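Local structure of poly-beta-1,6-N-acetyl-D-glucosamine N-deacetylase (Aggregatibacter actinomycetemcomitans, 4U10) at residues Leu7-Val12 with Val69-Asp74; Leu33-Phe38 with Tyr85-Ala90; Phe230-Lys235 with Arg247-Thr252. The protein probably removes N-acetyl groups from poly-beta-1,6-N-acetyl-D-glucosamine, and is represented here by its zinc-binding deacetylase domain alone. All blocks are in the same frame, centred on the assembly; numbering follows the deposited sequence.

Interaction 1 (Leu7-Val12 with Val69-Asp74); sequences LAYHSV and VVLSFD. With ZN (zinc ion), chain D.
Leu7 O is gripped twice by Ser72, whose N lies 2.9 Å and whose OG lies 2.6 Å from it. The backbone N stands nearly in line with the C=O, but its N-H points off that line, bending the bond to 133°. The hydroxyl comes from above the carbonyl plane; OG can do so because it sits between the backbone N and the carbonyl carbon (chi1 63°). This double hold belongs to a pair of neighbouring parallel strands at the heart of the (beta/alpha) barrel of the polysaccharide deacetylase (NodB) domain. The remaining strand bonds run from Leu7 N to Val70 O, from Tyr9 N to Ser72 O at 2.8 Å, and from Asp74 N to Tyr9 O.

The two faces of the pair differ in chemistry. One carries Leu7, Tyr9, Leu71 and Phe73, the last three touching helices 31-42 and 79-91. The Tyr9 and Phe73 rings lie side by side, nearly parallel but slid apart until they scarcely overlap; the closer meeting is Phe73 CD2 against Tyr9 CB, 3.4 Å away. Leu71 CD2 reaches the edge of the Tyr9 ring, whose hydroxyl is hydrogen-bonded to His37 ND1. The other face carries Ala8 and Ser72, and Arg247 NH1 bonds both Ser72 OG and, as a salt bridge, Asp74 OD1.

Just past the Tyr9 bridge, His10 and Asp74 share a zinc ion beside the one held by Asp75, His144 and His149, the metal site characteristic of this family. A second metal at this place may relate to inhibition of the enzyme by zinc. The His10 ring and the Asp74 carboxylate stand 86° apart, each presenting one atom: His10 NE2 and Asp74 OD2 bind the zinc, the latter at 2.1 Å, and the O of water 1 is 2.0 Å from the zinc.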
loop_
_atom_site.group_PDB
_atom_site.type_symbol
_atom_site.label_atom_id
_atom_site.label_comp_id
_atom_site.label_asym_id
_atom_site.label_seq_id
_atom_site.Cartn_x
_atom_site.Cartn_y
_atom_site.Cartn_z
ATOM N N LEU A 7 -4.256 -8.958 -2.808
ATOM C CA LEU A 7 -5.387 -8.231 -2.233
ATOM C C LEU A 7 -4.958 -6.913 -1.597
ATOM O O LEU A 7 -3.963 -6.859 -0.868
ATOM C CB LEU A 7 -6.119 -9.044 -1.210
ATOM C CG LEU A 7 -6.570 -10.506 -1.537
ATOM C CD1 LEU A 7 -7.430 -11.100 -0.404
ATOM C CD2 LEU A 7 -7.307 -10.528 -2.872
ATOM N N ALA A 8 -5.697 -5.839 -1.859
ATOM C CA ALA A 8 -5.339 -4.516 -1.282
ATOM C C ALA A 8 -6.323 -4.067 -0.206
ATOM O O ALA A 8 -7.475 -3.710 -0.514
ATOM C CB ALA A 8 -5.267 -3.458 -2.401
ATOM N N TYR A 9 -5.858 -3.969 1.029
ATOM C CA TYR A 9 -6.645 -3.567 2.171
ATOM C C TYR A 9 -6.165 -2.204 2.661
ATOM O O TYR A 9 -5.093 -1.793 2.299
ATOM C CB TYR A 9 -6.461 -4.524 3.358
ATOM C CG TYR A 9 -7.110 -5.901 3.167
ATOM C CD1 TYR A 9 -8.428 -6.141 3.544
ATOM C CD2 TYR A 9 -6.366 -6.966 2.662
ATOM C CE1 TYR A 9 -8.998 -7.409 3.333
ATOM C CE2 TYR A 9 -6.919 -8.246 2.496
ATOM C CZ TYR A 9 -8.194 -8.467 2.804
ATOM O OH TYR A 9 -8.721 -9.751 2.584
ATOM N N HIS A 10 -6.980 -1.509 3.451
ATOM C CA HIS A 10 -6.576 -0.248 4.090
ATOM C C HIS A 10 -6.758 -0.422 5.589
ATOM O O HIS A 10 -6.057 -1.277 6.209
ATOM C CB HIS A 10 -7.367 0.915 3.465
ATOM C CG HIS A 10 -6.985 1.141 2.045
ATOM N ND1 HIS A 10 -7.454 0.346 1.023
ATOM C CD2 HIS A 10 -6.087 1.974 1.492
ATOM C CE1 HIS A 10 -6.895 0.703 -0.112
ATOM N NE2 HIS A 10 -6.067 1.701 0.141
ATOM N N SER A 11 -7.668 0.322 6.188
ATOM C CA SER A 11 -7.875 0.147 7.612
ATOM C C SER A 11 -8.841 -0.998 7.886
ATOM O O SER A 11 -9.755 -1.281 7.073
ATOM C CB SER A 11 -8.350 1.415 8.268
ATOM O OG SER A 11 -8.096 1.331 9.603
ATOM N N VAL A 12 -8.636 -1.603 9.059
ATOM C CA VAL A 12 -9.407 -2.728 9.608
ATOM C C VAL A 12 -9.648 -2.430 11.105
ATOM O O VAL A 12 -8.733 -2.163 11.856
ATOM C CB VAL A 12 -8.748 -4.105 9.432
ATOM C CG1 VAL A 12 -9.670 -5.217 9.960
ATOM C CG2 VAL A 12 -8.461 -4.412 7.970
ATOM N N VAL A 69 -1.044 -16.082 -3.159
ATOM C CA VAL A 69 -1.730 -14.831 -2.955
ATOM C C VAL A 69 -0.870 -13.999 -2.006
ATOM O O VAL A 69 -0.310 -14.520 -1.047
ATOM C CB VAL A 69 -3.080 -15.077 -2.269
ATOM C CG1 VAL A 69 -3.732 -13.759 -1.883
ATOM C CG2 VAL A 69 -3.972 -15.922 -3.169
ATOM N N VAL A 70 -0.769 -12.702 -2.289
ATOM C CA VAL A 70 -0.067 -11.742 -1.443
ATOM C C VAL A 70 -1.133 -10.821 -0.804
ATOM O O VAL A 70 -2.075 -10.339 -1.472
ATOM C CB VAL A 70 0.945 -10.885 -2.226
ATOM C CG1 VAL A 70 1.675 -9.844 -1.314
ATOM C CG2 VAL A 70 2.010 -11.748 -2.860
ATOM N N LEU A 71 -0.953 -10.518 0.471
ATOM C CA LEU A 71 -1.844 -9.600 1.184
ATOM C C LEU A 71 -1.134 -8.266 1.330
ATOM O O LEU A 71 -0.003 -8.274 1.687
ATOM C CB LEU A 71 -2.114 -10.121 2.602
ATOM C CG LEU A 71 -2.772 -11.482 2.744
ATOM C CD1 LEU A 71 -2.918 -11.887 4.215
ATOM C CD2 LEU A 71 -4.107 -11.532 2.046
ATOM N N SER A 72 -1.830 -7.129 1.122
ATOM C CA SER A 72 -1.231 -5.801 1.186
ATOM C C SER A 72 -2.124 -4.787 1.930
ATOM O O SER A 72 -3.357 -4.845 1.800
ATOM C CB SER A 72 -0.860 -5.293 -0.206
ATOM O OG SER A 72 -1.978 -5.123 -1.075
ATOM N N PHE A 73 -1.489 -3.929 2.755
ATOM C CA PHE A 73 -2.211 -2.995 3.594
ATOM C C PHE A 73 -1.595 -1.634 3.397
ATOM O O PHE A 73 -0.361 -1.481 3.445
ATOM C CB PHE A 73 -2.176 -3.377 5.064
ATOM C CG PHE A 73 -2.789 -4.712 5.342
ATOM C CD1 PHE A 73 -2.041 -5.891 5.199
ATOM C CD2 PHE A 73 -4.107 -4.813 5.780
ATOM C CE1 PHE A 73 -2.651 -7.128 5.416
ATOM C CE2 PHE A 73 -4.687 -6.031 6.005
ATOM C CZ PHE A 73 -3.966 -7.194 5.804
ATOM N N ASP A 74 -2.443 -0.691 3.002
ATOM C CA ASP A 74 -2.001 0.663 2.648
ATOM C C ASP A 74 -2.308 1.717 3.721
ATOM O O ASP A 74 -3.397 1.713 4.301
ATOM C CB ASP A 74 -2.682 1.198 1.392
ATOM C CG ASP A 74 -2.349 0.446 0.109
ATOM O OD1 ASP A 74 -1.498 -0.466 0.086
ATOM O OD2 ASP A 74 -2.945 0.874 -0.934
HETATM ZN ZN ZN D . -4.464 2.293 -1.172
HETATM O O HOH W 1 -4.010 4.237 -1.040
#

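Interaction 2 (Leu33-Phe38 with Tyr85-Ala90); sequences LLISHF and YPILKA
Ile87 reaches across to Phe38, Leu34 and Ile35, an example of how the two branches of one residue can serve different neighbours on a facing helix. CG2 is the branch that meets the aromatic ring, 3.5 Å from Phe38 CE2, and the two side chains cross at about a right angle. The other branch runs out extended (chi2 166°), and this carries CD1 between Leu34 and Ile35, 4.1 Å from Leu34 CD2 and equally far from Ile35 CD1. Leu88 supplies the second touch on the ring, its CD2 lying 3.9 Å from Phe38 CZ. No hydrogen bond links the two segments: the contact is wholly apolar.

The ring of Phe38 is itself well supported. Leu34 CG, one turn earlier in the same helix, lies 3.8 Å above one of its faces, offset toward the rim, and Tyr91 and Tyr93 make edge-to-face pairs with it. Tyr93 OH also bonds Phe38 O. Further out, Leu34 rests on Tyr9 and Val12 of the barrel strand, Leu88 touches Met80, and Ile35, partly exposed, packs on Tyr91.

Over these short segments the axes run 11.4 Å apart and only 22° from parallel, too wide for backbones to meet, so the long side chains bridge the gap. Helix 79-91 follows strand 68-75, and helix 31-42 comes after strand 3-13 by way of the short strand 29-30. Such side-by-side helices, pointing the same way and packed on the outside of a parallel sheet, are the outer layer of the (beta/alpha) barrel of polysaccharide deacetylases.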
loop_
_atom_site.group_PDB
_atom_site.type_symbol
_atom_site.label_atom_id
_atom_site.label_comp_id
_atom_site.label_asym_id
_atom_site.label_seq_id
_atom_site.Cartn_x
_atom_site.Cartn_y
_atom_site.Cartn_z
ATOM N N LEU A 33 -14.786 -9.298 8.838
ATOM C CA LEU A 33 -14.737 -9.487 7.401
ATOM C C LEU A 33 -13.333 -9.914 6.964
ATOM O O LEU A 33 -13.213 -10.763 6.062
ATOM C CB LEU A 33 -15.203 -8.283 6.595
ATOM C CG LEU A 33 -15.118 -8.457 5.091
ATOM C CD1 LEU A 33 -16.119 -9.492 4.578
ATOM C CD2 LEU A 33 -15.387 -7.125 4.383
ATOM N N LEU A 34 -12.311 -9.365 7.608
ATOM C CA LEU A 34 -10.913 -9.679 7.290
ATOM C C LEU A 34 -10.679 -11.186 7.611
ATOM O O LEU A 34 -10.154 -11.963 6.783
ATOM C CB LEU A 34 -9.946 -8.819 8.129
ATOM C CG LEU A 34 -8.449 -9.145 7.968
ATOM C CD1 LEU A 34 -8.003 -8.805 6.541
ATOM C CD2 LEU A 34 -7.470 -8.509 8.967
ATOM N N ILE A 35 -11.084 -11.585 8.794
ATOM C CA ILE A 35 -10.961 -13.047 9.238
ATOM C C ILE A 35 -11.669 -13.970 8.286
ATOM O O ILE A 35 -11.189 -15.086 7.960
ATOM C CB ILE A 35 -11.435 -13.183 10.701
ATOM C CG1 ILE A 35 -10.397 -12.506 11.601
ATOM C CG2 ILE A 35 -11.694 -14.651 11.122
ATOM C CD1 ILE A 35 -10.817 -12.234 13.057
ATOM N N SER A 36 -12.789 -13.475 7.734
ATOM C CA SER A 36 -13.589 -14.278 6.832
ATOM C C SER A 36 -12.863 -14.497 5.530
ATOM O O SER A 36 -12.901 -15.612 4.927
ATOM C CB SER A 36 -15.007 -13.679 6.622
ATOM O OG SER A 36 -15.039 -12.727 5.605
ATOM N N HIS A 37 -12.200 -13.441 5.063
ATOM C CA HIS A 37 -11.364 -13.569 3.922
ATOM C C HIS A 37 -10.185 -14.549 4.222
ATOM O O HIS A 37 -9.872 -15.365 3.398
ATOM C CB HIS A 37 -10.801 -12.219 3.494
ATOM C CG HIS A 37 -11.823 -11.277 2.982
ATOM N ND1 HIS A 37 -11.545 -9.957 2.744
ATOM C CD2 HIS A 37 -13.133 -11.436 2.709
ATOM C CE1 HIS A 37 -12.619 -9.350 2.285
ATOM N NE2 HIS A 37 -13.603 -10.223 2.260
ATOM N N PHE A 38 -9.538 -14.394 5.364
ATOM C CA PHE A 38 -8.346 -15.214 5.748
ATOM C C PHE A 38 -8.695 -16.668 5.861
ATOM O O PHE A 38 -7.936 -17.536 5.443
ATOM C CB PHE A 38 -7.784 -14.746 7.085
ATOM C CG PHE A 38 -6.954 -13.507 6.984
ATOM C CD1 PHE A 38 -6.961 -12.734 5.828
ATOM C CD2 PHE A 38 -6.222 -13.084 8.063
ATOM C CE1 PHE A 38 -6.200 -11.562 5.749
ATOM C CE2 PHE A 38 -5.479 -11.926 7.984
ATOM C CZ PHE A 38 -5.446 -11.178 6.821
ATOM N N TYR A 85 -2.155 -6.937 12.721
ATOM C CA TYR A 85 -0.935 -7.673 12.935
ATOM C C TYR A 85 -1.150 -8.888 13.832
ATOM O O TYR A 85 -0.761 -9.979 13.461
ATOM C CB TYR A 85 0.156 -6.678 13.411
ATOM C CG TYR A 85 1.465 -7.272 13.822
ATOM C CD1 TYR A 85 2.180 -8.054 12.958
ATOM C CD2 TYR A 85 2.017 -7.008 15.101
ATOM C CE1 TYR A 85 3.404 -8.612 13.352
ATOM C CE2 TYR A 85 3.232 -7.546 15.494
ATOM C CZ TYR A 85 3.914 -8.331 14.623
ATOM O OH TYR A 85 5.096 -8.867 14.997
ATOM N N PRO A 86 -1.869 -8.740 14.960
ATOM C CA PRO A 86 -2.154 -9.917 15.782
ATOM C C PRO A 86 -2.840 -11.070 14.978
ATOM O O PRO A 86 -2.509 -12.238 15.184
ATOM C CB PRO A 86 -3.077 -9.391 16.883
ATOM C CG PRO A 86 -2.951 -7.899 16.867
ATOM C CD PRO A 86 -2.444 -7.507 15.501
ATOM N N ILE A 87 -3.728 -10.701 14.058
ATOM C CA ILE A 87 -4.420 -11.625 13.195
ATOM C C ILE A 87 -3.450 -12.259 12.225
ATOM O O ILE A 87 -3.478 -13.468 12.047
ATOM C CB ILE A 87 -5.587 -10.952 12.455
ATOM C CG1 ILE A 87 -6.673 -10.525 13.459
ATOM C CG2 ILE A 87 -6.239 -11.925 11.447
ATOM C CD1 ILE A 87 -7.702 -9.561 12.875
ATOM N N LEU A 88 -2.534 -11.473 11.653
ATOM C CA LEU A 88 -1.540 -12.075 10.720
ATOM C C LEU A 88 -0.714 -13.122 11.436
ATOM O O LEU A 88 -0.455 -14.206 10.867
ATOM C CB LEU A 88 -0.625 -11.028 10.103
ATOM C CG LEU A 88 -1.215 -9.934 9.211
ATOM C CD1 LEU A 88 -0.203 -8.847 8.877
ATOM C CD2 LEU A 88 -1.817 -10.606 7.981
ATOM N N LYS A 89 -0.296 -12.800 12.658
ATOM C CA LYS A 89 0.470 -13.692 13.495
ATOM C C LYS A 89 -0.302 -14.987 13.827
ATOM O O LYS A 89 0.261 -16.042 13.721
ATOM C CB LYS A 89 0.909 -13.030 14.793
ATOM C CG LYS A 89 1.931 -11.957 14.587
ATOM C CD LYS A 89 2.601 -11.565 15.876
ATOM C CE LYS A 89 1.618 -10.879 16.806
ATOM N NZ LYS A 89 2.311 -10.105 17.893
ATOM N N ALA A 90 -1.558 -14.873 14.235
ATOM C CA ALA A 90 -2.454 -16.022 14.460
ATOM C C ALA A 90 -2.626 -16.948 13.240
ATOM O O ALA A 90 -2.641 -18.166 13.370
ATOM C CB ALA A 90 -3.838 -15.505 14.845
#

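Interaction 3 (Phe230-Lys235 with Arg247-Thr252)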
loop_
_atom_site.group_PDB
_atom_site.type_symbol
_atom_site.label_atom_id
_atom_site.label_comp_id
_atom_site.label_asym_id
_atom_site.label_seq_id
_atom_site.Cartn_x
_atom_site.Cartn_y
_atom_site.Cartn_z
ATOM N N PHE A 230 2.766 -1.589 -7.092
ATOM C CA PHE A 230 1.429 -2.128 -6.844
ATOM C C PHE A 230 0.359 -1.103 -7.268
ATOM O O PHE A 230 0.222 -0.043 -6.642
ATOM C CB PHE A 230 1.248 -2.410 -5.348
ATOM C CG PHE A 230 1.924 -3.685 -4.813
ATOM C CD1 PHE A 230 2.892 -4.388 -5.500
ATOM C CD2 PHE A 230 1.592 -4.129 -3.510
ATOM C CE1 PHE A 230 3.500 -5.536 -4.899
ATOM C CE2 PHE A 230 2.151 -5.250 -2.970
ATOM C CZ PHE A 230 3.090 -5.937 -3.667
ATOM N N ALA A 231 -0.463 -1.478 -8.254
ATOM C CA ALA A 231 -1.649 -0.695 -8.672
ATOM C C ALA A 231 -2.951 -1.319 -8.102
ATOM O O ALA A 231 -2.919 -2.006 -7.084
ATOM C CB ALA A 231 -1.654 -0.571 -10.211
ATOM N N LEU A 232 -4.120 -1.050 -8.676
ATOM C CA LEU A 232 -5.310 -1.750 -8.259
ATOM C C LEU A 232 -5.718 -2.685 -9.407
ATOM O O LEU A 232 -4.847 -3.353 -10.008
ATOM C CB LEU A 232 -6.397 -0.767 -7.819
ATOM C CG LEU A 232 -6.094 -0.039 -6.506
ATOM C CD1 LEU A 232 -7.178 0.983 -6.157
ATOM C CD2 LEU A 232 -6.015 -1.093 -5.428
ATOM N N GLY A 233 -7.015 -2.707 -9.719
ATOM C CA GLY A 233 -7.634 -3.733 -10.572
ATOM C C GLY A 233 -7.494 -3.540 -12.078
ATOM O O GLY A 233 -8.158 -4.217 -12.847
ATOM N N GLN A 234 -6.620 -2.637 -12.481
ATOM C CA GLN A 234 -6.264 -2.434 -13.881
ATOM C C GLN A 234 -5.385 -3.563 -14.510
ATOM O O GLN A 234 -4.917 -3.457 -15.673
ATOM C CB GLN A 234 -5.606 -1.038 -14.016
ATOM C CG GLN A 234 -4.513 -0.630 -13.002
ATOM C CD GLN A 234 -5.004 0.283 -11.871
ATOM O OE1 GLN A 234 -5.702 -0.172 -10.975
ATOM N NE2 GLN A 234 -4.625 1.564 -11.906
ATOM N N LYS A 235 -5.144 -4.619 -13.726
ATOM C CA LYS A 235 -4.387 -5.826 -14.119
ATOM C C LYS A 235 -4.737 -6.865 -13.068
ATOM O O LYS A 235 -4.825 -6.527 -11.875
ATOM C CB LYS A 235 -2.882 -5.559 -14.093
ATOM C CG LYS A 235 -2.009 -6.782 -14.324
ATOM C CD LYS A 235 -0.573 -6.365 -14.566
ATOM C CE LYS A 235 0.241 -7.516 -15.095
ATOM N NZ LYS A 235 1.387 -7.833 -14.214
ATOM N N ARG A 247 -3.893 -5.477 -8.138
ATOM C CA ARG A 247 -4.459 -5.851 -6.885
ATOM C C ARG A 247 -5.971 -5.718 -6.926
ATOM O O ARG A 247 -6.538 -4.870 -7.658
ATOM C CB ARG A 247 -3.871 -4.953 -5.764
ATOM C CG ARG A 247 -2.333 -4.919 -5.638
ATOM C CD ARG A 247 -1.944 -4.229 -4.325
ATOM N NE ARG A 247 -2.347 -2.799 -4.351
ATOM C CZ ARG A 247 -2.348 -1.980 -3.302
ATOM N NH1 ARG A 247 -1.996 -2.411 -2.099
ATOM N NH2 ARG A 247 -2.749 -0.714 -3.426
ATOM N N LEU A 248 -6.647 -6.516 -6.103
ATOM C CA LEU A 248 -8.051 -6.306 -5.868
ATOM C C LEU A 248 -8.269 -5.320 -4.716
ATOM O O LEU A 248 -7.839 -5.574 -3.599
ATOM C CB LEU A 248 -8.715 -7.659 -5.543
ATOM C CG LEU A 248 -10.204 -7.569 -5.235
ATOM C CD1 LEU A 248 -10.967 -7.022 -6.434
ATOM C CD2 LEU A 248 -10.636 -8.954 -4.834
ATOM N N LEU A 249 -8.950 -4.209 -4.962
ATOM C CA LEU A 249 -9.302 -3.287 -3.869
ATOM C C LEU A 249 -10.415 -3.821 -3.010
ATOM O O LEU A 249 -11.528 -4.007 -3.499
ATOM C CB LEU A 249 -9.742 -1.926 -4.443
ATOM C CG LEU A 249 -10.187 -0.833 -3.469
ATOM C CD1 LEU A 249 -9.046 -0.499 -2.548
ATOM C CD2 LEU A 249 -10.677 0.423 -4.176
ATOM N N ILE A 250 -10.142 -4.063 -1.730
ATOM C CA ILE A 250 -11.109 -4.626 -0.845
ATOM C C ILE A 250 -12.055 -3.537 -0.307
ATOM O O ILE A 250 -11.637 -2.459 0.075
ATOM C CB ILE A 250 -10.415 -5.352 0.331
ATOM C CG1 ILE A 250 -9.409 -6.430 -0.159
ATOM C CG2 ILE A 250 -11.451 -5.957 1.243
ATOM C CD1 ILE A 250 -10.058 -7.654 -0.814
ATOM N N ASP A 251 -13.341 -3.828 -0.232
ATOM C CA ASP A 251 -14.252 -2.937 0.516
ATOM C C ASP A 251 -15.249 -3.778 1.310
ATOM O O ASP A 251 -15.227 -5.050 1.242
ATOM C CB ASP A 251 -14.968 -1.951 -0.427
ATOM C CG ASP A 251 -15.679 -2.640 -1.607
ATOM O OD1 ASP A 251 -16.512 -3.556 -1.422
ATOM O OD2 ASP A 251 -15.443 -2.204 -2.745
ATOM N N THR A 252 -16.120 -3.101 2.059
ATOM C CA THR A 252 -17.114 -3.812 2.883
ATOM C C THR A 252 -18.065 -4.678 2.098
ATOM O O THR A 252 -18.731 -5.467 2.730
ATOM C CB THR A 252 -18.007 -2.880 3.657
ATOM O OG1 THR A 252 -18.567 -2.001 2.720
ATOM C CG2 THR A 252 -17.258 -2.113 4.690
HETATM O O HOH W 2 -2.049 1.155 -5.685
#
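Arg247 meets Ala231 and Leu232 through two direct hydrogen bonds, one from its side chain and one from its backbone. NE donates to Ala231 O over 2.9 Å, the oxygen lying practically in the guanidinium plane and the N-H pointing straight at it (166°). The bend at chi3 (-65°) turns NE back to that carbonyl. Arg247 N bonds Leu232 O at 3.0 Å, but from high above the carbonyl plane, 64° out of it. A water adds an indirect link: water 2 donates to Phe230 O and weakly accepts from Arg247 NH2.

Van der Waals packing surrounds the same arginine. Phe230 CB lies over one face of the guanidinium, and the Phe230 ring meets the aliphatic part of Arg247, Phe230 CD2 being 3.6 Å from Arg247 CD. A methyl packs beside the guanidinium, Leu232 CD2 lying 3.8 Å from Arg247 NH2. The apolar contact proper is that of Leu232 with Leu249: CD2 of Leu232 meets Leu249 CB at 3.9 Å, while its CD1 approaches Leu249 CD2. Trp51 extends the apolar surroundings by an edge-to-face pair with Phe230.

Together these contacts probably restrict rotation of the guanidinium. A buried arginine positioned by a loop and paired with a zinc-binding aspartate, here Asp74, is consistent with the active site of NodB-type polysaccharide deacetylases.

In the fold
Interaction 1 is the hub, fully buried and joining two central strands by backbone bonds and a shared metal. The centre of interaction 2 lies about 17 Å from that of the chain, yet the contact is largely buried; it holds helices that come after those strands and is purely apolar, and Leu71 CD1 against Phe38 CE1 (3.6 Å) ties the layers together. Interaction 3, partly buried, joins a loop to the strand on the other flank of 3-13, where Ala8 N bonds Leu248 O. Polar and charged groups thus gather at the metal side of the sheet, whereas the helix side is mainly hydrocarbon, crossed by the Tyr9-His37 hydrogen bond; interactions 2 and 3 meet only lightly.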